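Long-range contacts in alcohol dehydrogenase IV (Corynebacterium glutamicum, PDB 3IV7), which probably reduces maleylacetate with a nicotinamide cofactor, as a member of the iron-containing alcohol dehydrogenase family: residues A315-L326 with R339-L350; G171-L182 with A195-L206. All coordinates share one frame; numbering follows the deposited sequence.

Contact 1: residues A315-L326 with R339-L350; sequences ASGIAEAVDVTL and RENLSRLLEAAL
Arg339 and Asp323 meet at an exposed edge of this contact: NH2 of Arg339 lies 3.0 Å from OD1 of Asp323, a salt bridge whose hydrogen bond is weak, bent to 140° at the hydrogen. Carboxylate and guanidinium planes stand 57° apart, so the two groups do not pair flat. The arginine chain runs out extended and then turns about its CG-CD bond, which lays its guanidinium over the helix 318-326. CG1 of Val322 covers one guanidinium face, 3.6 Å from NH1 of Arg339. Nearer its backbone, CB of Arg339 rests on CD2 of Leu326.

Val322 is itself a knob, held among Arg339, Leu342, Ser343 and Leu346. With CG1 anti to the backbone N and turned to the arginine, CG2 is left to press on the other three, coming within 3.5 Å of Ser343 OG. That hydroxyl is tied back to its own helix, donating to Arg339 O at 2.8 Å; the amide of Ser343 reaches the same oxygen from the opposite face. One turn earlier, Ile318 repeats the knob among Ser343, Leu346, Glu347 and Leu350: CG2 lies over Ser343 CA, while the Ile318 side chain crosses that of Glu347 at about a right angle, CD1 touching its CG at 3.8 Å. On the buried side CD1 of Leu346 meets CB of Ala321 at 3.6 Å.

Behind this layer, Ile244 of helix 240-250 backs Leu342 and Leu346, and Thr325 OG1 is hydrogen-bonded to Thr247 OG1 of that helix. The short axes come within 9.5 Å at 127° between their directions. These are two successive helices joined by a 12-residue non-helical link and packed with local knobs-into-holes contacts, at the periphery of the all-helical C-terminal domain of iron-containing alcohol dehydrogenases.

Contact 2: residues G171-L182 with A195-L206; sequences GLNGLAHCIDSL and AAEGIRALNQGL
Ile199, Cys178 and Leu202 bring together two neighbouring helices of the all-helical C-terminal domain, an antiparallel pair with 149° between the directions of their short axes and a closest approach of 8.4 Å. Ile199 touches Leu175, Cys178, Ile179 and Leu182. Its CG1, beside the backbone N (chi1 -65°), lies 3.6 Å from CB of Cys178 and also touches CD1 of Leu175, whose side chain crosses it at about a right angle. Beyond that, CD1 of Ile199 meets CG1 of Ile179 and comes tip to tip with CD1 of Leu182 at 4.1 Å. Ala285 and Phe286 of helix 276-286 also pack on this isoleucine.

Leu202 packs next to Leu175, with CB near its CD1, and sets its own CD1 on the backbone of Gly174 and Leu175, 3.7 Å from Leu175 N. Gly171 extends this smooth stripe, so that Leu206 can set CD1 against bare main chain, 3.8 Å from Gly171 C. Away from the seam, His177 of helix 164-181 is hydrogen-bonded through ND1 to His242 NE2 and through NE2 to Ala123 O, joining the helix to parts of the chain well beyond the pair.

Toward Leu182 the helices close in tightly, the CA atoms of Cys178 and Ala195 being 4.3 Å apart. Ala195 CB fits between Cys178 and Leu182, 3.8 Å from CD2 of the leucine. Gly198 presents only backbone to Cys178, whose sulfur lies over the peptide between Gly198 and Ile199, with SG 3.7 Å from Gly198 C.

From the N terminus the chain first builds the parallel sheet of the nucleotide-binding half, then enters the helical half, where contact 2 forms first. It closes the seven-residue turn, 182-188, that joins helices 164-181 and 189-211. Five more helices follow before contact 1 closes a longer, 12-residue non-helical connection between helices 318-326 and 339-351. The loops run in series, neither nested nor crossed. Contact 2 is deeply buried, contact 1 peripheral; their centres are about 25 Å apart and the two contacts do not touch. Helix 256-271 lies between them, with Leu264 and Leu268 against Ile179 and Tyr266 and Phe270 against helix 339-351.

Contact 1: residues A315-L326 with R339-L350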
loop_
_atom_site.group_PDB
_atom_site.type_symbol
_atom_site.label_atom_id
_atom_site.label_comp_id
_atom_site.label_asym_id
_atom_site.label_seq_id
_atom_site.Cartn_x
_atom_site.Cartn_y
_atom_site.Cartn_z
ATOM N N ALA A 315 24.906 18.648 26.768
ATOM C CA ALA A 315 25.751 19.132 25.685
ATOM C C ALA A 315 27.024 18.315 25.547
ATOM O O ALA A 315 27.517 18.104 24.444
ATOM C CB ALA A 315 26.116 20.620 25.914
ATOM N N SER A 316 27.579 17.890 26.683
ATOM C CA SER A 316 28.833 17.168 26.687
ATOM C C SER A 316 28.738 15.839 25.928
ATOM O O SER A 316 29.741 15.309 25.526
ATOM C CB SER A 316 29.312 16.921 28.136
ATOM O OG SER A 316 28.369 16.130 28.831
ATOM N N GLY A 317 27.537 15.316 25.775
ATOM C CA GLY A 317 27.294 14.071 25.018
ATOM C C GLY A 317 27.062 14.222 23.507
ATOM O O GLY A 317 27.039 13.225 22.775
ATOM N N ILE A 318 26.912 15.451 23.031
ATOM C CA ILE A 318 26.646 15.699 21.594
ATOM C C ILE A 318 27.822 15.256 20.660
ATOM O O ILE A 318 27.590 14.677 19.606
ATOM C CB ILE A 318 26.328 17.168 21.355
ATOM C CG1 ILE A 318 24.972 17.521 21.979
ATOM C CG2 ILE A 318 26.353 17.509 19.845
ATOM C CD1 ILE A 318 24.705 19.034 22.049
ATOM N N ALA A 319 29.064 15.559 21.045
ATOM C CA ALA A 319 30.229 15.156 20.236
ATOM C C ALA A 319 30.192 13.629 19.940
ATOM O O ALA A 319 30.446 13.202 18.821
ATOM C CB ALA A 319 31.541 15.550 20.934
ATOM N N GLU A 320 29.874 12.834 20.955
ATOM C CA GLU A 320 29.792 11.397 20.802
ATOM C C GLU A 320 28.576 11.003 19.934
ATOM O O GLU A 320 28.691 10.141 19.033
ATOM C CB GLU A 320 29.691 10.732 22.165
ATOM C CG GLU A 320 29.598 9.188 22.119
ATOM C CD GLU A 320 29.470 8.568 23.513
ATOM O OE1 GLU A 320 29.477 9.335 24.514
ATOM O OE2 GLU A 320 29.352 7.320 23.607
ATOM N N ALA A 321 27.414 11.601 20.216
ATOM C CA ALA A 321 26.245 11.302 19.451
ATOM C C ALA A 321 26.561 11.512 17.988
ATOM O O ALA A 321 26.164 10.718 17.142
ATOM C CB ALA A 321 25.050 12.199 19.882
ATOM N N VAL A 322 27.206 12.631 17.704
ATOM C CA VAL A 322 27.591 12.990 16.350
ATOM C C VAL A 322 28.584 11.997 15.768
ATOM O O VAL A 322 28.415 11.535 14.635
ATOM C CB VAL A 322 28.177 14.370 16.312
ATOM C CG1 VAL A 322 28.861 14.606 15.016
ATOM C CG2 VAL A 322 27.052 15.408 16.579
ATOM N N ASP A 323 29.598 11.642 16.550
ATOM C CA ASP A 323 30.548 10.584 16.146
ATOM C C ASP A 323 29.883 9.328 15.643
ATOM O O ASP A 323 30.246 8.825 14.600
ATOM C CB ASP A 323 31.428 10.176 17.299
ATOM C CG ASP A 323 32.738 10.693 17.181
ATOM O OD1 ASP A 323 33.447 10.276 16.230
ATOM O OD2 ASP A 323 33.094 11.532 18.011
ATOM N N VAL A 324 28.954 8.811 16.444
ATOM C CA VAL A 324 28.262 7.573 16.172
ATOM C C VAL A 324 27.269 7.635 15.015
ATOM O O VAL A 324 27.001 6.624 14.355
ATOM C CB VAL A 324 27.480 7.145 17.417
ATOM C CG1 VAL A 324 26.532 5.995 17.083
ATOM C CG2 VAL A 324 28.454 6.767 18.532
ATOM N N THR A 325 26.714 8.808 14.782
ATOM C CA THR A 325 25.640 8.972 13.825
ATOM C C THR A 325 26.064 9.455 12.446
ATOM O O THR A 325 25.433 9.110 11.443
ATOM C CB THR A 325 24.623 9.976 14.351
ATOM O OG1 THR A 325 24.098 9.497 15.581
ATOM C CG2 THR A 325 23.478 10.171 13.333
ATOM N N LEU A 326 27.097 10.269 12.396
ATOM C CA LEU A 326 27.473 10.924 11.163
ATOM C C LEU A 326 27.641 9.894 10.037
ATOM O O LEU A 326 27.017 10.025 8.982
ATOM C CB LEU A 326 28.736 11.767 11.355
ATOM C CG LEU A 326 28.966 12.967 10.426
ATOM C CD1 LEU A 326 27.751 13.877 10.356
ATOM C CD2 LEU A 326 30.189 13.751 10.912
ATOM N N ARG A 339 29.830 17.372 10.755
ATOM C CA ARG A 339 30.023 17.249 12.161
ATOM C C ARG A 339 29.502 18.525 12.854
ATOM O O ARG A 339 28.794 18.431 13.846
ATOM C CB ARG A 339 31.488 16.999 12.472
ATOM C CG ARG A 339 31.796 16.955 13.928
ATOM C CD ARG A 339 33.228 16.492 14.177
ATOM N NE ARG A 339 33.368 15.050 14.031
ATOM C CZ ARG A 339 32.950 14.150 14.933
ATOM N NH1 ARG A 339 32.310 14.531 16.054
ATOM N NH2 ARG A 339 33.148 12.857 14.707
ATOM N N GLU A 340 29.753 19.698 12.255
ATOM C CA GLU A 340 29.296 20.972 12.842
ATOM C C GLU A 340 27.765 21.128 12.809
ATOM O O GLU A 340 27.161 21.474 13.824
ATOM C CB GLU A 340 29.927 22.199 12.153
ATOM C CG GLU A 340 31.439 22.294 12.238
ATOM C CD GLU A 340 32.150 21.396 11.242
ATOM O OE1 GLU A 340 31.466 20.619 10.530
ATOM O OE2 GLU A 340 33.383 21.462 11.171
ATOM N N ASN A 341 27.128 20.871 11.662
ATOM C CA ASN A 341 25.708 21.140 11.587
ATOM C C ASN A 341 24.848 20.102 12.301
ATOM O O ASN A 341 23.788 20.443 12.806
ATOM C CB ASN A 341 25.212 21.511 10.158
ATOM C CG ASN A 341 25.264 20.359 9.168
ATOM O OD1 ASN A 341 25.298 19.198 9.532
ATOM N ND2 ASN A 341 25.263 20.708 7.873
ATOM N N LEU A 342 25.331 18.860 12.399
ATOM C CA LEU A 342 24.656 17.860 13.205
ATOM C C LEU A 342 24.814 18.220 14.689
ATOM O O LEU A 342 23.890 18.050 15.464
ATOM C CB LEU A 342 25.188 16.455 12.926
ATOM C CG LEU A 342 24.442 15.277 13.543
ATOM C CD1 LEU A 342 22.918 15.255 13.180
ATOM C CD2 LEU A 342 25.111 13.950 13.107
ATOM N N SER A 343 25.987 18.714 15.074
ATOM C CA SER A 343 26.180 19.208 16.446
ATOM C C SER A 343 25.209 20.356 16.735
ATOM O O SER A 343 24.623 20.405 17.790
ATOM C CB SER A 343 27.622 19.666 16.683
ATOM O OG SER A 343 28.497 18.561 16.671
ATOM N N ARG A 344 25.026 21.260 15.771
ATOM C CA ARG A 344 24.101 22.407 15.957
ATOM C C ARG A 344 22.659 21.925 16.065
ATOM O O ARG A 344 21.874 22.455 16.846
ATOM C CB ARG A 344 24.226 23.416 14.809
ATOM C CG ARG A 344 23.333 24.686 14.962
ATOM C CD ARG A 344 23.880 25.604 16.008
ATOM N NE ARG A 344 22.981 26.713 16.322
ATOM C CZ ARG A 344 21.970 26.643 17.179
ATOM N NH1 ARG A 344 21.663 25.489 17.775
ATOM N NH2 ARG A 344 21.231 27.720 17.409
ATOM N N LEU A 345 22.316 20.931 15.271
ATOM C CA LEU A 345 20.990 20.354 15.316
ATOM C C LEU A 345 20.716 19.789 16.710
ATOM O O LEU A 345 19.674 20.077 17.305
ATOM C CB LEU A 345 20.843 19.267 14.258
ATOM C CG LEU A 345 19.483 18.604 14.154
ATOM C CD1 LEU A 345 19.287 17.980 12.731
ATOM C CD2 LEU A 345 19.279 17.557 15.254
ATOM N N LEU A 346 21.647 18.990 17.222
ATOM C CA LEU A 346 21.481 18.394 18.545
ATOM C C LEU A 346 21.491 19.455 19.693
ATOM O O LEU A 346 20.853 19.252 20.713
ATOM C CB LEU A 346 22.532 17.318 18.791
ATOM C CG LEU A 346 22.323 16.011 18.024
ATOM C CD1 LEU A 346 23.453 15.010 18.353
ATOM C CD2 LEU A 346 20.982 15.426 18.335
ATOM N N GLU A 347 22.222 20.561 19.512
ATOM C CA GLU A 347 22.190 21.675 20.487
ATOM C C GLU A 347 20.809 22.279 20.549
ATOM O O GLU A 347 20.318 22.600 21.620
ATOM C CB GLU A 347 23.172 22.781 20.108
ATOM C CG GLU A 347 24.585 22.435 20.268
ATOM C CD GLU A 347 25.495 23.438 19.584
ATOM O OE1 GLU A 347 25.121 24.640 19.509
ATOM O OE2 GLU A 347 26.572 23.021 19.116
ATOM N N ALA A 348 20.185 22.446 19.392
ATOM C CA ALA A 348 18.825 22.999 19.321
ATOM C C ALA A 348 17.818 22.085 20.004
ATOM O O ALA A 348 16.952 22.558 20.750
ATOM C CB ALA A 348 18.416 23.253 17.865
ATOM N N ALA A 349 17.919 20.780 19.735
ATOM C CA ALA A 349 17.022 19.798 20.333
ATOM C C ALA A 349 17.259 19.682 21.837
ATOM O O ALA A 349 16.331 19.444 22.583
ATOM C CB ALA A 349 17.176 18.442 19.668
ATOM N N LEU A 350 18.511 19.831 22.260
ATOM C CA LEU A 350 18.864 19.769 23.655
ATOM C C LEU A 350 18.101 20.780 24.469
ATOM O O LEU A 350 17.552 20.441 25.514
ATOM C CB LEU A 350 20.354 20.022 23.841
ATOM C CG LEU A 350 20.859 20.120 25.294
ATOM C CD1 LEU A 350 20.708 18.778 26.041
ATOM C CD2 LEU A 350 22.296 20.614 25.303
#

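Contact 2: residues G171-L182 with A195-L206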
loop_
_atom_site.group_PDB
_atom_site.type_symbol
_atom_site.label_atom_id
_atom_site.label_comp_id
_atom_site.label_asym_id
_atom_site.label_seq_id
_atom_site.Cartn_x
_atom_site.Cartn_y
_atom_site.Cartn_z
ATOM N N GLY A 171 2.528 9.256 19.324
ATOM C CA GLY A 171 1.939 9.713 18.027
ATOM C C GLY A 171 2.939 10.487 17.178
ATOM O O GLY A 171 2.975 10.363 15.949
ATOM N N LEU A 172 3.773 11.283 17.832
ATOM C CA LEU A 172 4.783 12.061 17.118
ATOM C C LEU A 172 5.916 11.161 16.652
ATOM O O LEU A 172 6.581 11.466 15.666
ATOM C CB LEU A 172 5.289 13.202 17.998
ATOM C CG LEU A 172 4.231 14.300 18.249
ATOM C CD1 LEU A 172 4.702 15.266 19.324
ATOM C CD2 LEU A 172 3.894 15.064 16.973
ATOM N N ASN A 173 6.142 10.049 17.366
ATOM C CA ASN A 173 7.052 8.981 16.886
ATOM C C ASN A 173 6.516 8.473 15.531
ATOM O O ASN A 173 7.256 8.398 14.525
ATOM C CB ASN A 173 7.065 7.874 17.912
ATOM C CG ASN A 173 8.017 6.716 17.579
ATOM O OD1 ASN A 173 8.738 6.690 16.558
ATOM N ND2 ASN A 173 7.974 5.731 18.420
ATOM N N GLY A 174 5.212 8.224 15.491
ATOM C CA GLY A 174 4.537 7.786 14.271
ATOM C C GLY A 174 4.648 8.854 13.199
ATOM O O GLY A 174 4.940 8.553 12.056
ATOM N N LEU A 175 4.520 10.122 13.607
ATOM C CA LEU A 175 4.658 11.226 12.687
ATOM C C LEU A 175 6.079 11.303 12.082
ATOM O O LEU A 175 6.231 11.628 10.903
ATOM C CB LEU A 175 4.280 12.543 13.355
ATOM C CG LEU A 175 3.926 13.659 12.400
ATOM C CD1 LEU A 175 2.775 13.218 11.525
ATOM C CD2 LEU A 175 3.568 15.014 13.186
ATOM N N ALA A 176 7.095 10.979 12.890
ATOM C CA ALA A 176 8.454 10.989 12.448
ATOM C C ALA A 176 8.674 9.924 11.391
ATOM O O ALA A 176 9.393 10.161 10.426
ATOM C CB ALA A 176 9.389 10.768 13.608
ATOM N N HIS A 177 8.052 8.755 11.575
ATOM C CA HIS A 177 8.124 7.688 10.574
ATOM C C HIS A 177 7.655 8.262 9.230
ATOM O O HIS A 177 8.291 8.048 8.208
ATOM C CB HIS A 177 7.264 6.467 10.962
ATOM C CG HIS A 177 7.780 5.691 12.139
ATOM N ND1 HIS A 177 9.124 5.618 12.456
ATOM C CD2 HIS A 177 7.150 4.835 12.980
ATOM C CE1 HIS A 177 9.282 4.821 13.502
ATOM N NE2 HIS A 177 8.101 4.327 13.835
ATOM N N CYS A 178 6.581 9.052 9.244
ATOM C CA CYS A 178 6.080 9.639 8.009
ATOM C C CYS A 178 7.050 10.635 7.442
ATOM O O CYS A 178 7.416 10.563 6.292
ATOM C CB CYS A 178 4.754 10.373 8.226
ATOM S SG CYS A 178 3.427 9.404 8.807
ATOM N N ILE A 179 7.403 11.621 8.244
ATOM C CA ILE A 179 8.177 12.748 7.748
ATOM C C ILE A 179 9.586 12.386 7.281
ATOM O O ILE A 179 9.984 12.735 6.186
ATOM C CB ILE A 179 8.174 13.929 8.751
ATOM C CG1 ILE A 179 6.731 14.481 8.849
ATOM C CG2 ILE A 179 9.153 15.040 8.249
ATOM C CD1 ILE A 179 6.487 15.596 9.898
ATOM N N ASP A 180 10.324 11.649 8.094
ATOM C CA ASP A 180 11.684 11.237 7.699
ATOM C C ASP A 180 11.631 10.394 6.413
ATOM O O ASP A 180 12.521 10.497 5.556
ATOM C CB ASP A 180 12.312 10.447 8.795
ATOM C CG ASP A 180 13.825 10.517 8.799
ATOM O OD1 ASP A 180 14.431 11.547 8.360
ATOM O OD2 ASP A 180 14.406 9.563 9.372
ATOM N N SER A 181 10.558 9.602 6.265
ATOM C CA SER A 181 10.401 8.726 5.112
ATOM C C SER A 181 10.280 9.512 3.792
ATOM O O SER A 181 10.616 8.994 2.715
ATOM C CB SER A 181 9.211 7.794 5.311
ATOM O OG SER A 181 9.508 6.764 6.274
ATOM N N LEU A 182 9.827 10.765 3.887
ATOM C CA LEU A 182 9.705 11.631 2.728
ATOM C C LEU A 182 11.031 11.922 2.026
ATOM O O LEU A 182 11.035 12.244 0.842
ATOM C CB LEU A 182 8.982 12.934 3.093
ATOM C CG LEU A 182 7.512 12.742 3.523
ATOM C CD1 LEU A 182 6.868 14.049 3.904
ATOM C CD2 LEU A 182 6.723 12.032 2.411
ATOM N N ALA A 195 3.007 7.943 3.570
ATOM C CA ALA A 195 3.526 8.799 4.620
ATOM C C ALA A 195 2.645 10.040 4.804
ATOM O O ALA A 195 2.369 10.418 5.909
ATOM C CB ALA A 195 4.952 9.209 4.332
ATOM N N ALA A 196 2.164 10.612 3.696
ATOM C CA ALA A 196 1.323 11.821 3.726
ATOM C C ALA A 196 -0.062 11.502 4.316
ATOM O O ALA A 196 -0.637 12.319 5.000
ATOM C CB ALA A 196 1.174 12.382 2.336
ATOM N N GLU A 197 -0.584 10.312 4.010
ATOM C CA GLU A 197 -1.835 9.854 4.592
ATOM C C GLU A 197 -1.653 9.656 6.084
ATOM O O GLU A 197 -2.553 9.943 6.858
ATOM C CB GLU A 197 -2.297 8.557 3.930
ATOM C CG GLU A 197 -3.520 7.891 4.572
ATOM C CD GLU A 197 -4.837 8.608 4.319
ATOM O OE1 GLU A 197 -4.838 9.740 3.760
ATOM O OE2 GLU A 197 -5.907 7.984 4.643
ATOM N N GLY A 198 -0.473 9.187 6.493
ATOM C CA GLY A 198 -0.173 9.055 7.927
ATOM C C GLY A 198 -0.109 10.413 8.619
ATOM O O GLY A 198 -0.581 10.558 9.749
ATOM N N ILE A 199 0.510 11.406 7.952
ATOM C CA ILE A 199 0.584 12.760 8.492
ATOM C C ILE A 199 -0.837 13.320 8.678
ATOM O O ILE A 199 -1.151 13.871 9.730
ATOM C CB ILE A 199 1.384 13.727 7.601
ATOM C CG1 ILE A 199 2.851 13.303 7.523
ATOM C CG2 ILE A 199 1.283 15.172 8.140
ATOM C CD1 ILE A 199 3.695 14.116 6.497
ATOM N N ARG A 200 -1.683 13.147 7.668
ATOM C CA ARG A 200 -3.051 13.637 7.730
ATOM C C ARG A 200 -3.803 13.051 8.929
ATOM O O ARG A 200 -4.379 13.797 9.714
ATOM C CB ARG A 200 -3.816 13.295 6.442
ATOM C CG ARG A 200 -5.265 13.880 6.394
ATOM C CD ARG A 200 -6.155 13.161 5.359
ATOM N NE ARG A 200 -6.258 11.719 5.610
ATOM C CZ ARG A 200 -7.035 11.154 6.538
ATOM N NH1 ARG A 200 -7.774 11.903 7.358
ATOM N NH2 ARG A 200 -7.038 9.828 6.682
ATOM N N ALA A 201 -3.756 11.723 9.077
ATOM C CA ALA A 201 -4.478 11.038 10.152
ATOM C C ALA A 201 -3.974 11.402 11.540
ATOM O O ALA A 201 -4.768 11.608 12.446
ATOM C CB ALA A 201 -4.451 9.502 9.946
ATOM N N LEU A 202 -2.662 11.462 11.717
ATOM C CA LEU A 202 -2.095 11.807 13.008
ATOM C C LEU A 202 -2.336 13.257 13.394
ATOM O O LEU A 202 -2.610 13.563 14.556
ATOM C CB LEU A 202 -0.619 11.470 13.063
ATOM C CG LEU A 202 -0.370 9.977 13.186
ATOM C CD1 LEU A 202 0.989 9.583 12.652
ATOM C CD2 LEU A 202 -0.581 9.497 14.641
ATOM N N ASN A 203 -2.267 14.145 12.415
ATOM C CA ASN A 203 -2.495 15.576 12.647
ATOM C C ASN A 203 -3.935 15.850 13.068
ATOM O O ASN A 203 -4.210 16.724 13.895
ATOM C CB ASN A 203 -2.159 16.353 11.373
ATOM C CG ASN A 203 -2.255 17.780 11.555
ATOM O OD1 ASN A 203 -1.522 18.366 12.371
ATOM N ND2 ASN A 203 -3.163 18.419 10.796
ATOM N N GLN A 204 -4.841 15.064 12.529
ATOM C CA GLN A 204 -6.263 15.151 12.866
ATOM C C GLN A 204 -6.533 14.504 14.220
ATOM O O GLN A 204 -7.216 15.079 15.066
ATOM C CB GLN A 204 -7.102 14.432 11.783
ATOM C CG GLN A 204 -7.229 15.196 10.472
ATOM C CD GLN A 204 -8.111 16.431 10.598
ATOM O OE1 GLN A 204 -9.232 16.376 11.154
ATOM N NE2 GLN A 204 -7.618 17.553 10.096
ATOM N N GLY A 205 -5.918 13.337 14.437
ATOM C CA GLY A 205 -6.200 12.502 15.617
ATOM C C GLY A 205 -5.621 12.958 16.948
ATOM O O GLY A 205 -6.333 12.992 17.963
ATOM N N LEU A 206 -4.344 13.340 16.951
ATOM C CA LEU A 206 -3.669 13.657 18.185
ATOM C C LEU A 206 -4.318 14.809 18.956
ATOM O O LEU A 206 -4.495 14.701 20.158
ATOM C CB LEU A 206 -2.148 13.888 17.958
ATOM C CG LEU A 206 -1.391 12.668 17.353
ATOM C CD1 LEU A 206 0.076 12.987 17.099
ATOM C CD2 LEU A 206 -1.521 11.399 18.219
#